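Local coordinates for malonyl-CoA-[acyl-carrier-protein] transacylase (Coxiella burnetii, PDB 3TQE), which probably transfers the malonyl group from malonyl-CoA to holo-acyl carrier protein, supplying malonyl-ACP for fatty acid synthesis, at residues A[11-17]-A[280-285]. Coordinates in Å, arbitrary orientation, origin at the centre of the assembly. Where two conformers were deposited one is given. Residues are numbered along the deposited sequence.
Sequences VFPGQGS and GPDNKL. With GLY (glycine), chain B.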
loop_
_atom_site.group_PDB
_atom_site.type_symbol
_atom_site.label_atom_id
_atom_site.label_comp_id
_atom_site.label_asym_id
_atom_site.label_seq_id
_atom_site.Cartn_x
_atom_site.Cartn_y
_atom_site.Cartn_z
ATOM N N VAL A 11 3.488 -7.925 4.376
ATOM C CA VAL A 11 3.355 -6.846 3.436
ATOM C C VAL A 11 1.899 -6.521 3.221
ATOM O O VAL A 11 1.070 -7.403 3.036
ATOM C CB VAL A 11 4.103 -7.097 2.101
ATOM C CG1 VAL A 11 5.605 -7.168 2.384
ATOM C CG2 VAL A 11 3.624 -8.351 1.348
ATOM N N PHE A 12 1.579 -5.238 3.300
ATOM C CA PHE A 12 0.207 -4.785 3.319
ATOM C C PHE A 12 -0.121 -4.055 2.044
ATOM O O PHE A 12 0.508 -3.050 1.729
ATOM C CB PHE A 12 -0.011 -3.837 4.493
ATOM C CG PHE A 12 0.147 -4.490 5.827
ATOM C CD1 PHE A 12 -0.937 -5.004 6.498
ATOM C CD2 PHE A 12 1.388 -4.628 6.392
ATOM C CE1 PHE A 12 -0.803 -5.583 7.739
ATOM C CE2 PHE A 12 1.522 -5.212 7.618
ATOM C CZ PHE A 12 0.423 -5.663 8.300
ATOM N N PRO A 13 -1.106 -4.543 1.313
ATOM C CA PRO A 13 -1.448 -3.893 0.090
ATOM C C PRO A 13 -2.226 -2.607 0.240
ATOM O O PRO A 13 -2.857 -2.350 1.251
ATOM C CB PRO A 13 -2.296 -4.915 -0.622
ATOM C CG PRO A 13 -2.782 -5.750 0.324
ATOM C CD PRO A 13 -1.834 -5.793 1.473
ATOM N N GLY A 14 -2.147 -1.818 -0.806
ATOM C CA GLY A 14 -2.849 -0.556 -0.917
ATOM C C GLY A 14 -3.730 -0.509 -2.142
ATOM O O GLY A 14 -4.207 -1.528 -2.623
ATOM N N GLN A 15 -3.929 0.701 -2.658
ATOM C CA GLN A 15 -4.720 0.954 -3.869
ATOM C C GLN A 15 -4.478 -0.066 -4.967
ATOM O O GLN A 15 -3.334 -0.424 -5.257
ATOM C CB GLN A 15 -4.386 2.347 -4.411
ATOM C CG GLN A 15 -5.189 2.745 -5.632
ATOM C CD GLN A 15 -5.637 4.177 -5.565
ATOM O OE1 GLN A 15 -5.204 4.925 -4.685
ATOM N NE2 GLN A 15 -6.529 4.572 -6.479
ATOM N N GLY A 16 -5.558 -0.516 -5.589
ATOM C CA GLY A 16 -5.449 -1.463 -6.652
ATOM C C GLY A 16 -5.845 -2.827 -6.186
ATOM O O GLY A 16 -6.245 -3.663 -6.998
ATOM N N SER A 17 -5.732 -3.091 -4.876
ATOM C CA SER A 17 -6.055 -4.391 -4.371
ATOM C C SER A 17 -7.501 -4.522 -3.926
ATOM O O SER A 17 -7.931 -5.584 -3.535
ATOM C CB SER A 17 -5.113 -4.746 -3.230
ATOM O OG SER A 17 -3.791 -4.856 -3.709
ATOM N N GLY A 280 -3.695 -8.701 3.230
ATOM C CA GLY A 280 -4.732 -7.909 2.587
ATOM C C GLY A 280 -5.347 -8.702 1.471
ATOM O O GLY A 280 -4.967 -9.850 1.200
ATOM N N PRO A 281 -6.314 -8.107 0.790
ATOM C CA PRO A 281 -6.945 -8.732 -0.350
ATOM C C PRO A 281 -6.043 -8.689 -1.579
ATOM O O PRO A 281 -5.117 -7.868 -1.663
ATOM C CB PRO A 281 -8.151 -7.858 -0.561
ATOM C CG PRO A 281 -7.690 -6.485 -0.119
ATOM C CD PRO A 281 -6.755 -6.731 1.006
ATOM N N ASP A 282 -6.323 -9.570 -2.532
ATOM C CA ASP A 282 -5.655 -9.632 -3.820
ATOM C C ASP A 282 -4.216 -10.126 -3.647
ATOM O O ASP A 282 -3.773 -10.376 -2.542
ATOM C CB ASP A 282 -5.761 -8.300 -4.572
ATOM C CG ASP A 282 -5.801 -8.455 -6.083
ATOM O OD1 ASP A 282 -5.488 -9.562 -6.613
ATOM O OD2 ASP A 282 -6.117 -7.431 -6.726
ATOM N N ASN A 283 -3.525 -10.295 -4.751
ATOM C CA ASN A 283 -2.173 -10.816 -4.754
ATOM C C ASN A 283 -1.218 -9.904 -5.515
ATOM O O ASN A 283 -0.230 -10.359 -6.099
ATOM C CB ASN A 283 -2.165 -12.240 -5.287
ATOM C CG ASN A 283 -2.610 -12.334 -6.717
ATOM O OD1 ASN A 283 -2.896 -11.348 -7.362
ATOM N ND2 ASN A 283 -2.660 -13.574 -7.231
ATOM N N LYS A 284 -1.499 -8.596 -5.468
ATOM C CA LYS A 284 -0.707 -7.643 -6.211
ATOM C C LYS A 284 0.717 -7.586 -5.691
ATOM O O LYS A 284 1.662 -7.505 -6.467
ATOM C CB LYS A 284 -1.365 -6.268 -6.164
ATOM C CG LYS A 284 -2.729 -6.219 -6.812
ATOM C CD LYS A 284 -2.615 -6.265 -8.291
ATOM C CE LYS A 284 -3.928 -5.887 -8.969
ATOM N NZ LYS A 284 -4.821 -7.073 -9.044
ATOM N N LEU A 285 0.899 -7.565 -4.380
ATOM C CA LEU A 285 2.270 -7.491 -3.878
ATOM C C LEU A 285 3.028 -8.767 -4.138
ATOM O O LEU A 285 4.221 -8.717 -4.397
ATOM C CB LEU A 285 2.308 -7.133 -2.398
ATOM C CG LEU A 285 1.658 -5.793 -2.074
ATOM C CD1 LEU A 285 1.743 -5.535 -0.572
ATOM C CD2 LEU A 285 2.239 -4.639 -2.854
HETATM N N GLY B . -0.732 4.980 -4.954
HETATM C CA GLY B . -1.907 4.760 -4.049
HETATM C C GLY B . -1.929 5.713 -2.868
HETATM O O GLY B . -2.546 5.478 -1.809
HETATM O OXT GLY B . -1.301 6.756 -2.941
HETATM O O HOH W 1 -2.911 -7.311 -3.100
#
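Two neighbouring parallel strands, 9-12 and 275-278, end here, and the loops that leave their C-terminal ends pack together. Pro13 is one bump: its CG sits 3.7 Å from Gly280 CA and 3.7 Å from Pro281 O. The hollow exists because Gly280 has no side chain; a CB there would collide with the proline ring. Leu285, the most covered residue, presses CD1 against the extended backbone ending strand 9-12, 3.5 Å from Phe12 C, 3.6 Å from Pro13 N and 3.9 Å from Val11 CB. Phe12 turns its CB away, and its ring packs on helix 97-105, which follows the predicted nucleophile Ser96. A type II turn, closed by Ser17 N to Gly14 O (3.1 Å), with Gly16 at a positive phi, folds the chain back so that Ser17 CB lies 3.5 Å from Pro281 O. The same turn carries Gln15 to the bound glycine (OE1 to its CA, 3.4 Å), in a pocket shared with predicted active-site residues Ser96 and His205. Water 1 accepts from Ser17 OG (2.7 Å) and Lys284 N (3.0 Å) and donates to Pro281 O (2.7 Å). At the solvent-exposed edge Lys284 NZ bridges to Asp282 OD2 (2.7 Å). Direct contact thus rests on van der Waals fit, partly apolar; one water makes the polar link, and Ser17 O is buried without a polar partner.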